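Local coordinates for proton-dependent oligopeptide transporter family protein (Xanthomonas campestris, PDB 6EI3) that probably couples proton movement to the transport of short peptides across the membrane, as in other POT family members of the major facilitator superfamily, at residues A[13-17]-A[175-181]; A[18-22]-A[54-58]; A[70-76]-A[193-199]; A[76-80]-A[186-190]. The contacts are given in a common frame with arbitrary orientation. Residue numbers count along the deposited sequence, not the author numbering.

Contact 1 of 4, residues A[13-17]-A[175-181]; sequences CERFS and PGILMFI. With 78M ((2S)-2,3-dihydroxypropyl(7Z)-pentadec-7-enoate), chain D.
At the apolar centre, Leu178 (chi1 m, chi2 t) wedges between Cys13 and Phe16 where the first and sixth membrane helices of the major facilitator superfamily (MFS) fold pair. Both segments are helical and cross nearly antiparallel, at -161°, with axes 8.1 Å apart; in register, Cys13 lies nearest Leu178 (CA to CA 5.3 Å), Glu14 nearest Met179 (5.4 Å) and Ser17 nearest Pro175 (4.1 Å). Phe16, chi1 t, brings CD1 to 3.3 Å from Leu178 CD1. Cys13, chi1 m, sets SG 4.2 Å from Leu178 CD2 and 4.0 Å from Ile181 CG2. Leu178, Ile177 and Ile181 also line a groove holding a monoacylglycerol tail, with Ile177 CG1 3.6 Å from lipid C7. Further out, Met179 SD lies 3.7 Å from Glu14 CG. Glu14, Arg15 and Phe16 close the ExxERF motif of POT transporters, generally linked to proton coupling: Arg15 forms a salt bridge with Glu14, NE to OE1 and NH2 to OE2, both 2.8 Å, and Tyr86 OH hydrogen-bonds Glu14 OE2. Pro175 kinks its helix, having no amide hydrogen for the preceding turn. Its carbonyl serves two donors: Met179 N within the helix and, across the interface, Ser17 OG (chi1 t), 2.6 Å from Pro175 O.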
# COMPACT_ATOMS: atom_id res chain seq x y z
N CYS A 13 16.12 -6.59 8.74
CA CYS A 13 15.49 -6.63 10.07
C CYS A 13 14.18 -5.87 10.12
O CYS A 13 13.22 -6.40 10.67
CB CYS A 13 16.45 -6.18 11.16
SG CYS A 13 17.94 -7.19 11.27
N GLU A 14 14.13 -4.65 9.52
CA GLU A 14 12.91 -3.84 9.52
C GLU A 14 11.77 -4.52 8.74
O GLU A 14 10.63 -4.49 9.19
CB GLU A 14 13.17 -2.40 9.00
CG GLU A 14 11.94 -1.48 9.01
CD GLU A 14 10.96 -1.63 7.86
OE1 GLU A 14 11.39 -2.07 6.77
OE2 GLU A 14 9.75 -1.36 8.05
N ARG A 15 12.06 -5.12 7.58
CA ARG A 15 11.02 -5.78 6.78
C ARG A 15 10.49 -7.03 7.47
O ARG A 15 9.28 -7.25 7.46
CB ARG A 15 11.51 -6.10 5.33
CG ARG A 15 11.71 -4.85 4.42
CD ARG A 15 10.41 -4.21 3.90
NE ARG A 15 9.80 -3.36 4.93
CZ ARG A 15 8.52 -3.00 4.97
NH1 ARG A 15 7.68 -3.38 4.01
NH2 ARG A 15 8.07 -2.26 5.98
N PHE A 16 11.37 -7.83 8.07
CA PHE A 16 10.94 -9.04 8.77
C PHE A 16 10.03 -8.61 9.94
O PHE A 16 8.97 -9.21 10.15
CB PHE A 16 12.15 -9.87 9.27
CG PHE A 16 11.77 -11.21 9.88
CD1 PHE A 16 11.24 -11.29 11.16
CD2 PHE A 16 11.96 -12.39 9.16
CE1 PHE A 16 10.90 -12.54 11.72
CE2 PHE A 16 11.62 -13.63 9.73
CZ PHE A 16 11.09 -13.69 11.00
N SER A 17 10.46 -7.58 10.68
CA SER A 17 9.74 -7.02 11.81
C SER A 17 8.34 -6.51 11.41
O SER A 17 7.35 -6.81 12.08
CB SER A 17 10.56 -5.89 12.43
OG SER A 17 9.86 -5.24 13.47
N PRO A 175 9.42 -9.20 16.66
CA PRO A 175 9.54 -8.06 15.72
C PRO A 175 10.07 -6.78 16.39
O PRO A 175 10.78 -6.02 15.76
CB PRO A 175 8.09 -7.85 15.21
CG PRO A 175 7.45 -9.19 15.37
CD PRO A 175 8.04 -9.73 16.65
N GLY A 176 9.75 -6.58 17.67
CA GLY A 176 10.22 -5.41 18.41
C GLY A 176 11.73 -5.41 18.55
O GLY A 176 12.38 -4.40 18.26
N ILE A 177 12.31 -6.56 18.93
CA ILE A 177 13.78 -6.72 19.06
C ILE A 177 14.49 -6.54 17.71
O ILE A 177 15.51 -5.86 17.63
CB ILE A 177 14.14 -8.05 19.78
CG1 ILE A 177 13.72 -8.01 21.28
CG2 ILE A 177 15.63 -8.43 19.63
CD1 ILE A 177 14.51 -6.94 22.27
N LEU A 178 13.92 -7.10 16.65
CA LEU A 178 14.46 -6.97 15.30
C LEU A 178 14.48 -5.54 14.82
O LEU A 178 15.41 -5.17 14.11
CB LEU A 178 13.71 -7.88 14.31
CG LEU A 178 14.12 -9.35 14.39
CD1 LEU A 178 13.12 -10.19 13.66
CD2 LEU A 178 15.50 -9.56 13.78
N MET A 179 13.49 -4.73 15.23
CA MET A 179 13.42 -3.31 14.88
C MET A 179 14.48 -2.55 15.66
O MET A 179 15.10 -1.64 15.11
CB MET A 179 12.00 -2.75 15.16
CG MET A 179 11.74 -1.42 14.48
SD MET A 179 12.10 -1.42 12.69
CE MET A 179 12.98 0.13 12.55
N PHE A 180 14.70 -2.93 16.93
CA PHE A 180 15.76 -2.31 17.72
C PHE A 180 17.10 -2.61 17.03
O PHE A 180 17.92 -1.70 16.86
CB PHE A 180 15.78 -2.83 19.18
CG PHE A 180 17.07 -2.46 19.89
CD1 PHE A 180 17.23 -1.20 20.45
CD2 PHE A 180 18.14 -3.34 19.92
CE1 PHE A 180 18.44 -0.85 21.07
CE2 PHE A 180 19.36 -2.97 20.51
CZ PHE A 180 19.49 -1.73 21.08
N ILE A 181 17.30 -3.87 16.59
CA ILE A 181 18.52 -4.29 15.89
C ILE A 181 18.64 -3.58 14.55
O ILE A 181 19.76 -3.19 14.20
CB ILE A 181 18.59 -5.84 15.72
CG1 ILE A 181 18.78 -6.55 17.10
CG2 ILE A 181 19.70 -6.23 14.71
CD1 ILE A 181 18.53 -8.08 17.08
O21 78M D . 6.32 -16.89 28.51
C20 78M D . 6.61 -15.82 29.39
C18 78M D . 5.60 -14.70 29.26
O19 78M D . 5.09 -14.63 27.93
C17 78M D . 6.16 -13.35 29.67
O2 78M D . 7.33 -13.17 28.84
C1 78M D . 7.67 -11.93 28.47
O1 78M D . 6.99 -10.96 28.65
C2 78M D . 9.04 -11.91 27.86
C3 78M D . 9.04 -11.69 26.35
C4 78M D . 10.45 -11.70 25.81
C5 78M D . 10.60 -11.39 24.34
C6 78M D . 12.06 -11.36 23.91
C7 78M D . 12.25 -11.13 22.44
C8 78M D . 13.10 -11.75 21.63
C9 78M D . 14.05 -12.85 21.98
C10 78M D . 13.79 -14.13 21.17
C11 78M D . 14.77 -14.37 20.02
C12 78M D . 14.67 -13.39 18.85
C13 78M D . 15.70 -13.64 17.75
C15 78M D . 16.59 -11.41 16.99
C14 78M D . 15.74 -12.61 16.65

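Contact 2 of 4, residues A[18-22]-A[54-58]; sequences FYGMR and FMIGV. With 78M ((2S)-2,3-dihydroxypropyl(7Z)-pentadec-7-enoate), chain G.
Two helical segments run at 157° to each other, close to antiparallel, yet their axes approach no nearer than 13.3 Å; the closest backbone pairs are Arg22 with Met55 (CA to CA 8.9 Å) and Phe18 with Val58 (10.3 Å). Long side chains must therefore bridge the gap. Phe18, chi1 t, reaches across with CE1, 3.9 Å from both Phe54 CE2 and Val58 CG2, and Val58 meets the ring at its edge. Met21, with all three chi angles p, curls so that SD lies 4.5 Å from the Phe54 ring centroid, an oblique Met-aromatic contact. These segments belong to the first two membrane helices of the MFS fold, and the far side of helix 40-60, toward Gly57, carries a bound monoacylglycerol. Arg22 (chi1 t, chi2 m) lays CG at the edge of the Phe54 ring, 3.8 Å from CE2, and NH1 donates a weak hydrogen bond to Met55 SD at 3.5 Å. Met55 (m, m, m) also touches Asp307 and Asn445 of the C-terminal half.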
# COMPACT_ATOMS: atom_id res chain seq x y z
N PHE A 18 8.26 -5.75 10.32
CA PHE A 18 6.99 -5.19 9.85
C PHE A 18 6.00 -6.29 9.53
O PHE A 18 4.89 -6.26 10.05
CB PHE A 18 7.18 -4.28 8.62
CG PHE A 18 5.86 -3.73 8.12
CD1 PHE A 18 5.30 -2.59 8.68
CD2 PHE A 18 5.16 -4.38 7.10
CE1 PHE A 18 4.05 -2.12 8.25
CE2 PHE A 18 3.92 -3.90 6.66
CZ PHE A 18 3.37 -2.77 7.24
N TYR A 19 6.39 -7.23 8.65
CA TYR A 19 5.50 -8.31 8.24
C TYR A 19 5.11 -9.20 9.42
O TYR A 19 3.97 -9.65 9.49
CB TYR A 19 6.13 -9.13 7.11
CG TYR A 19 6.10 -8.38 5.79
CD1 TYR A 19 4.90 -8.16 5.12
CD2 TYR A 19 7.26 -7.88 5.23
CE1 TYR A 19 4.86 -7.47 3.91
CE2 TYR A 19 7.24 -7.19 4.01
CZ TYR A 19 6.04 -6.99 3.36
OH TYR A 19 6.00 -6.32 2.16
N GLY A 20 6.06 -9.41 10.32
CA GLY A 20 5.90 -10.19 11.54
C GLY A 20 4.80 -9.62 12.41
O GLY A 20 3.89 -10.35 12.77
N MET A 21 4.83 -8.31 12.69
CA MET A 21 3.76 -7.73 13.51
C MET A 21 2.43 -7.59 12.73
O MET A 21 1.37 -7.92 13.25
CB MET A 21 4.19 -6.42 14.23
CG MET A 21 4.10 -5.12 13.42
SD MET A 21 2.45 -4.36 13.19
CE MET A 21 1.72 -4.67 14.71
N ARG A 22 2.49 -7.13 11.47
CA ARG A 22 1.28 -6.88 10.66
C ARG A 22 0.43 -8.14 10.40
O ARG A 22 -0.80 -8.08 10.52
CB ARG A 22 1.68 -6.19 9.36
CG ARG A 22 0.58 -5.36 8.69
CD ARG A 22 -0.34 -6.14 7.77
NE ARG A 22 0.33 -7.06 6.85
CZ ARG A 22 0.73 -6.75 5.61
NH1 ARG A 22 0.57 -5.52 5.15
NH2 ARG A 22 1.28 -7.67 4.84
N PHE A 54 -4.36 1.13 10.36
CA PHE A 54 -2.90 0.98 10.50
C PHE A 54 -2.21 1.05 9.10
O PHE A 54 -1.25 1.80 8.93
CB PHE A 54 -2.56 -0.36 11.20
CG PHE A 54 -1.10 -0.70 11.21
CD1 PHE A 54 -0.23 -0.07 12.11
CD2 PHE A 54 -0.58 -1.65 10.34
CE1 PHE A 54 1.13 -0.39 12.13
CE2 PHE A 54 0.79 -1.95 10.34
CZ PHE A 54 1.63 -1.32 11.23
N MET A 55 -2.71 0.27 8.11
CA MET A 55 -2.22 0.27 6.72
C MET A 55 -2.34 1.68 6.10
O MET A 55 -1.44 2.13 5.40
CB MET A 55 -2.96 -0.78 5.88
CG MET A 55 -2.56 -2.23 6.23
SD MET A 55 -0.76 -2.51 6.22
CE MET A 55 -0.45 -2.41 4.48
N ILE A 56 -3.44 2.39 6.41
CA ILE A 56 -3.64 3.76 5.95
C ILE A 56 -2.49 4.66 6.44
O ILE A 56 -1.90 5.35 5.62
CB ILE A 56 -5.05 4.29 6.33
CG1 ILE A 56 -6.06 3.79 5.28
CG2 ILE A 56 -5.06 5.83 6.42
CD1 ILE A 56 -7.49 3.86 5.66
N GLY A 57 -2.15 4.58 7.73
CA GLY A 57 -1.06 5.35 8.31
C GLY A 57 0.28 5.02 7.70
O GLY A 57 1.06 5.92 7.37
N VAL A 58 0.56 3.71 7.56
CA VAL A 58 1.80 3.21 6.98
C VAL A 58 2.06 3.79 5.58
O VAL A 58 3.19 4.14 5.27
CB VAL A 58 1.86 1.66 6.98
CG1 VAL A 58 3.09 1.15 6.22
CG2 VAL A 58 1.84 1.11 8.41
O21 78M G . -14.37 1.60 15.92
C20 78M G . -13.53 2.21 16.88
C18 78M G . -12.09 1.77 16.70
O19 78M G . -11.92 0.43 17.15
C17 78M G . -11.10 2.67 17.40
O2 78M G . -10.06 3.00 16.44
C1 78M G . -8.96 2.24 16.41
O1 78M G . -8.83 1.22 17.03
C2 78M G . -7.93 2.80 15.47
C3 78M G . -6.49 2.56 15.89
C4 78M G . -5.58 2.41 14.69
C5 78M G . -4.11 2.63 14.97
C6 78M G . -3.30 2.96 13.72
C7 78M G . -3.36 4.40 13.34
C8 78M G . -2.74 4.98 12.33
C9 78M G . -2.79 6.43 11.98
C10 78M G . -3.75 6.75 10.84
C11 78M G . -3.49 8.10 10.18
C12 78M G . -4.44 8.38 9.04
C13 78M G . -4.06 9.54 8.14
C15 78M G . -4.73 10.87 6.10
C14 78M G . -4.94 9.62 6.91

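Contact 3 of 4, residues A[70-76]-A[193-199]; sequences DRFFGKY and YVRVPLP
Arg195 lays its guanidinium over one face of the Tyr76 ring: CZ sits 4.0 Å from the ring centroid, the planes meet at 30°, and the pair forms a cation-pi stack. Arg195 reaches it with chi1 m, chi2 t and chi3 t, while its NH2 is bonded to the Arg190 carbonyl. The rim of Tyr76 (chi1 t) meets that of Tyr193, Tyr76 CD1 lying 3.7 Å from Tyr193 CD2. The loop 193-199 is extended and lies along a helix that widens into a pi-type turn at 70-73 and kinks at 75-76. Gly74, at phi 80° and psi 164°, has a backbone calling for glycine, and its N is 3.6 Å from Leu198 CD2. Leu198 CB packs 3.6 Å from Asp70 O, and Arg71 NH1 donates to Pro199 O at 3.2 Å. Lys75, whose salt bridge is to Asp127, brings NZ 3.9 Å from Val196 CG2. Asp70, Arg71, Gly74 and Lys75 belong to the GxLaDrxxGkk-like motif A that marks the loop between MFS helices two and three, here overlaid by the linker following helix six.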
# COMPACT_ATOMS: atom_id res chain seq x y z
N ASP A 70 13.71 15.93 2.63
CA ASP A 70 14.05 16.80 1.50
C ASP A 70 14.11 18.27 1.81
O ASP A 70 14.82 18.99 1.10
CB ASP A 70 13.10 16.57 0.31
CG ASP A 70 13.26 15.21 -0.35
OD1 ASP A 70 14.34 14.58 -0.17
OD2 ASP A 70 12.33 14.79 -1.05
N ARG A 71 13.37 18.73 2.81
CA ARG A 71 13.33 20.17 3.06
C ARG A 71 14.07 20.59 4.31
O ARG A 71 14.34 21.78 4.44
CB ARG A 71 11.87 20.71 3.07
CG ARG A 71 11.14 20.52 1.74
CD ARG A 71 11.61 21.48 0.64
NE ARG A 71 11.57 20.87 -0.69
CZ ARG A 71 12.64 20.59 -1.43
NH1 ARG A 71 13.86 20.86 -0.98
NH2 ARG A 71 12.50 20.05 -2.63
N PHE A 72 14.43 19.66 5.21
CA PHE A 72 15.11 20.09 6.43
C PHE A 72 16.30 19.26 6.91
O PHE A 72 17.35 19.84 7.21
CB PHE A 72 14.11 20.21 7.61
CG PHE A 72 12.90 21.08 7.37
CD1 PHE A 72 12.99 22.46 7.41
CD2 PHE A 72 11.67 20.51 7.06
CE1 PHE A 72 11.87 23.27 7.16
CE2 PHE A 72 10.54 21.31 6.83
CZ PHE A 72 10.65 22.68 6.87
N PHE A 73 16.13 17.94 7.09
CA PHE A 73 17.14 17.18 7.79
C PHE A 73 18.00 16.22 7.01
O PHE A 73 18.95 15.68 7.58
CB PHE A 73 16.48 16.41 8.95
CG PHE A 73 15.51 17.22 9.79
CD1 PHE A 73 15.96 18.23 10.63
CD2 PHE A 73 14.15 16.92 9.78
CE1 PHE A 73 15.06 18.94 11.43
CE2 PHE A 73 13.25 17.64 10.58
CZ PHE A 73 13.72 18.64 11.41
N GLY A 74 17.67 15.95 5.76
CA GLY A 74 18.41 14.94 5.02
C GLY A 74 17.88 13.56 5.43
O GLY A 74 17.19 13.43 6.44
N LYS A 75 18.19 12.55 4.66
CA LYS A 75 17.67 11.20 4.85
C LYS A 75 18.21 10.46 6.07
O LYS A 75 17.43 9.80 6.74
CB LYS A 75 17.90 10.37 3.57
CG LYS A 75 17.04 10.86 2.41
CD LYS A 75 17.38 10.13 1.12
CE LYS A 75 17.15 11.04 -0.04
NZ LYS A 75 18.42 11.39 -0.72
N TYR A 76 19.52 10.57 6.36
CA TYR A 76 20.07 9.89 7.54
C TYR A 76 19.34 10.24 8.84
O TYR A 76 18.93 9.34 9.57
CB TYR A 76 21.59 10.14 7.73
CG TYR A 76 22.09 9.53 9.02
CD1 TYR A 76 22.27 8.15 9.13
CD2 TYR A 76 22.26 10.30 10.16
CE1 TYR A 76 22.64 7.56 10.34
CE2 TYR A 76 22.65 9.73 11.37
CZ TYR A 76 22.85 8.36 11.45
OH TYR A 76 23.21 7.79 12.64
N TYR A 193 28.38 6.80 5.90
CA TYR A 193 27.42 7.22 4.88
C TYR A 193 27.75 8.49 4.12
O TYR A 193 28.34 9.43 4.67
CB TYR A 193 26.01 7.37 5.46
CG TYR A 193 25.45 6.13 6.11
CD1 TYR A 193 25.57 4.88 5.51
CD2 TYR A 193 24.79 6.21 7.33
CE1 TYR A 193 25.06 3.73 6.12
CE2 TYR A 193 24.24 5.08 7.93
CZ TYR A 193 24.40 3.84 7.33
OH TYR A 193 23.89 2.73 7.94
N VAL A 194 27.29 8.52 2.86
CA VAL A 194 27.27 9.67 1.97
C VAL A 194 25.98 10.43 2.38
O VAL A 194 24.91 9.82 2.39
CB VAL A 194 27.22 9.23 0.47
CG1 VAL A 194 27.02 10.45 -0.46
CG2 VAL A 194 28.52 8.49 0.09
N ARG A 195 26.09 11.74 2.74
CA ARG A 195 24.90 12.52 3.13
C ARG A 195 24.81 13.67 2.13
O ARG A 195 25.52 14.67 2.26
CB ARG A 195 24.98 13.00 4.59
CG ARG A 195 25.01 11.86 5.59
CD ARG A 195 25.05 12.32 7.03
NE ARG A 195 25.63 11.28 7.88
CZ ARG A 195 25.57 11.28 9.21
NH1 ARG A 195 24.94 12.25 9.85
NH2 ARG A 195 26.13 10.29 9.90
N VAL A 196 23.99 13.47 1.09
CA VAL A 196 23.90 14.41 -0.04
C VAL A 196 23.18 15.71 0.34
O VAL A 196 22.45 15.72 1.32
CB VAL A 196 23.27 13.74 -1.30
CG1 VAL A 196 24.10 12.54 -1.76
CG2 VAL A 196 21.81 13.34 -1.07
N PRO A 197 23.35 16.84 -0.41
CA PRO A 197 22.60 18.06 -0.06
C PRO A 197 21.08 17.85 -0.16
O PRO A 197 20.61 16.88 -0.78
CB PRO A 197 23.08 19.09 -1.10
CG PRO A 197 24.37 18.53 -1.67
CD PRO A 197 24.17 17.05 -1.63
N LEU A 198 20.31 18.77 0.41
CA LEU A 198 18.85 18.79 0.29
C LEU A 198 18.57 19.02 -1.20
O LEU A 198 19.35 19.73 -1.84
CB LEU A 198 18.25 19.93 1.15
CG LEU A 198 18.46 19.84 2.68
CD1 LEU A 198 17.88 21.05 3.39
CD2 LEU A 198 17.86 18.55 3.28
N PRO A 199 17.59 18.33 -1.83
CA PRO A 199 17.38 18.55 -3.28
C PRO A 199 17.11 20.02 -3.59
O PRO A 199 16.43 20.68 -2.80
CB PRO A 199 16.16 17.67 -3.61
CG PRO A 199 16.03 16.74 -2.48
CD PRO A 199 16.58 17.42 -1.27

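Contact 4 of 4, residues A[76-80]-A[186-190]; sequences YTTII and FWLGR. With 78M ((2S)-2,3-dihydroxypropyl(7Z)-pentadec-7-enoate), chain B.
Tyr76 opens this helical segment with chi1 t, sending its ring across to the end of helix 168-188. The two segments run in opposite senses, Tyr76 lying nearest Arg190 (CA to CA 7.9 Å) and Ile80 nearest Trp187 (7.4 Å). Tyr76 CD1 is 3.4 Å from Phe186 CE2; the ring planes are only 15° apart, but with centroids 5.4 Å apart the rings are slid apart and barely overlap. At its far end Tyr76 OH lies 3.1 Å from Arg190 CB and 3.7 Å from Trp187 CD1. Thr77 turns away from the protein partner, and its OG1 shares a 2.7 Å hydrogen bond with O21 of a monoacylglycerol. One step past Thr78, Ile79 (chi1 m, chi2 t) places CG2 3.7 Å from the Phe186 centroid and over its face, a CH-pi contact; Phe186 has chi1 t. Ile80, with chi1 and chi2 both m, turns CD1 to the Phe186 edge (3.8 Å from CD2) and to Trp187 CB at 3.9 Å. Lipid C6 lies over one face of the indole, so Trp187 joins Tyr76, Thr77 and Ile80 in its pocket. In the backbone, Trp187 O accepts hydrogen bonds from Arg190 N (3.1 Å) and Arg190 NH1 (3.0 Å). The contact joins membrane helices three and six of the N-terminal MFS bundle, with Phe186 reaching Ile7 and Asn10 of helix 4-22 and Phe124 of helix 121-127 meeting Tyr76 and Ile79.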
# COMPACT_ATOMS: atom_id res chain seq x y z
N TYR A 76 19.52 10.57 6.36
CA TYR A 76 20.07 9.89 7.54
C TYR A 76 19.34 10.24 8.84
O TYR A 76 18.93 9.34 9.57
CB TYR A 76 21.59 10.14 7.73
CG TYR A 76 22.09 9.53 9.02
CD1 TYR A 76 22.27 8.15 9.13
CD2 TYR A 76 22.26 10.30 10.16
CE1 TYR A 76 22.64 7.56 10.34
CE2 TYR A 76 22.65 9.73 11.37
CZ TYR A 76 22.85 8.36 11.45
OH TYR A 76 23.21 7.79 12.64
N THR A 77 19.25 11.55 9.16
CA THR A 77 18.62 12.04 10.40
C THR A 77 17.14 11.65 10.48
O THR A 77 16.68 11.24 11.54
CB THR A 77 18.84 13.56 10.52
OG1 THR A 77 20.24 13.79 10.61
CG2 THR A 77 18.13 14.18 11.74
N THR A 78 16.43 11.80 9.38
CA THR A 78 15.00 11.50 9.30
C THR A 78 14.77 10.00 9.52
O THR A 78 13.91 9.64 10.33
CB THR A 78 14.43 12.04 7.98
OG1 THR A 78 14.85 13.40 7.84
CG2 THR A 78 12.90 11.98 7.93
N ILE A 79 15.61 9.14 8.90
CA ILE A 79 15.52 7.69 9.08
C ILE A 79 15.72 7.34 10.55
O ILE A 79 14.92 6.59 11.10
CB ILE A 79 16.47 6.85 8.15
CG1 ILE A 79 16.01 6.95 6.68
CG2 ILE A 79 16.46 5.35 8.62
CD1 ILE A 79 17.10 6.57 5.61
N ILE A 80 16.76 7.89 11.18
CA ILE A 80 17.09 7.64 12.58
C ILE A 80 15.93 7.99 13.52
O ILE A 80 15.56 7.16 14.35
CB ILE A 80 18.43 8.36 12.98
CG1 ILE A 80 19.66 7.55 12.53
CG2 ILE A 80 18.51 8.66 14.50
CD1 ILE A 80 19.97 6.19 13.30
N PHE A 186 21.64 0.36 11.42
CA PHE A 186 21.65 1.57 10.59
C PHE A 186 22.61 2.60 11.22
O PHE A 186 23.52 3.07 10.54
CB PHE A 186 20.22 2.14 10.40
CG PHE A 186 20.15 3.30 9.42
CD1 PHE A 186 20.16 3.08 8.04
CD2 PHE A 186 20.06 4.62 9.87
CE1 PHE A 186 20.11 4.15 7.14
CE2 PHE A 186 19.96 5.68 8.97
CZ PHE A 186 20.00 5.44 7.61
N TRP A 187 22.48 2.84 12.54
CA TRP A 187 23.31 3.77 13.32
C TRP A 187 24.81 3.38 13.31
O TRP A 187 25.68 4.26 13.26
CB TRP A 187 22.75 3.87 14.75
CG TRP A 187 23.56 4.70 15.70
CD1 TRP A 187 23.47 6.05 15.90
CD2 TRP A 187 24.55 4.22 16.62
NE1 TRP A 187 24.38 6.44 16.85
CE2 TRP A 187 25.07 5.34 17.31
CE3 TRP A 187 25.08 2.95 16.90
CZ2 TRP A 187 26.07 5.23 18.28
CZ3 TRP A 187 26.07 2.83 17.87
CH2 TRP A 187 26.56 3.97 18.54
N LEU A 188 25.12 2.08 13.31
CA LEU A 188 26.51 1.60 13.27
C LEU A 188 27.27 1.98 11.99
O LEU A 188 28.49 2.08 12.01
CB LEU A 188 26.59 0.08 13.54
CG LEU A 188 26.50 -0.33 15.03
CD1 LEU A 188 26.05 -1.77 15.18
CD2 LEU A 188 27.83 -0.15 15.74
N GLY A 189 26.57 2.23 10.89
CA GLY A 189 27.24 2.67 9.67
C GLY A 189 27.27 4.18 9.48
O GLY A 189 27.71 4.62 8.42
N ARG A 190 26.79 4.98 10.48
CA ARG A 190 26.63 6.46 10.42
C ARG A 190 27.86 7.24 9.91
O ARG A 190 27.70 8.13 9.08
CB ARG A 190 26.14 7.07 11.76
CG ARG A 190 27.18 7.23 12.88
CD ARG A 190 26.57 7.27 14.28
NE ARG A 190 27.61 7.19 15.33
CZ ARG A 190 28.15 6.06 15.78
NH1 ARG A 190 27.77 4.89 15.30
NH2 ARG A 190 29.08 6.10 16.73
O21 78M B . 21.56 12.56 12.66
C20 78M B . 21.28 13.45 13.73
C18 78M B . 20.47 12.76 14.81
O19 78M B . 19.89 13.74 15.67
C17 78M B . 21.30 11.79 15.62
O2 78M B . 20.36 11.08 16.46
C1 78M B . 20.81 10.03 17.15
O1 78M B . 21.92 9.57 17.03
C2 78M B . 19.76 9.50 18.09
C3 78M B . 20.11 8.19 18.79
C4 78M B . 20.08 6.98 17.87
C5 78M B . 20.22 5.65 18.60
C6 78M B . 20.55 4.48 17.68
C7 78M B . 20.31 3.13 18.31
C8 78M B . 21.13 2.42 19.08
C9 78M B . 22.52 2.77 19.56
C10 78M B . 23.16 1.65 20.38
C11 78M B . 23.77 0.52 19.54
C12 78M B . 23.96 -0.79 20.29
C13 78M B . 24.74 -1.84 19.51
C15 78M B . 23.43 -4.05 19.58
C14 78M B . 24.65 -3.26 20.06

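The four contacts show how one helical bundle is built from shared elements. Contacts 1 and 2 use successive parts of helix 4-22 and touch where Pro175 CG lies 3.8 Å from Met21 N; contact 2 is nested within the chain loop closed by contact 1. Contacts 3 and 4 share Tyr76, their centres about 11 Å apart, and are tied by probable hydrogen bonds from Tyr193 OH to Phe186 O (2.6 Å) and Arg195 NH2 to Arg190 O (2.8 Å). Helix 168-188 serves contacts 1 and 4, whose nearest atoms are about 5 Å apart. Contacts 1, 2 and 4 each border a different bound monoacylglycerol; contact 3 meets contact 4's lipid through Tyr76.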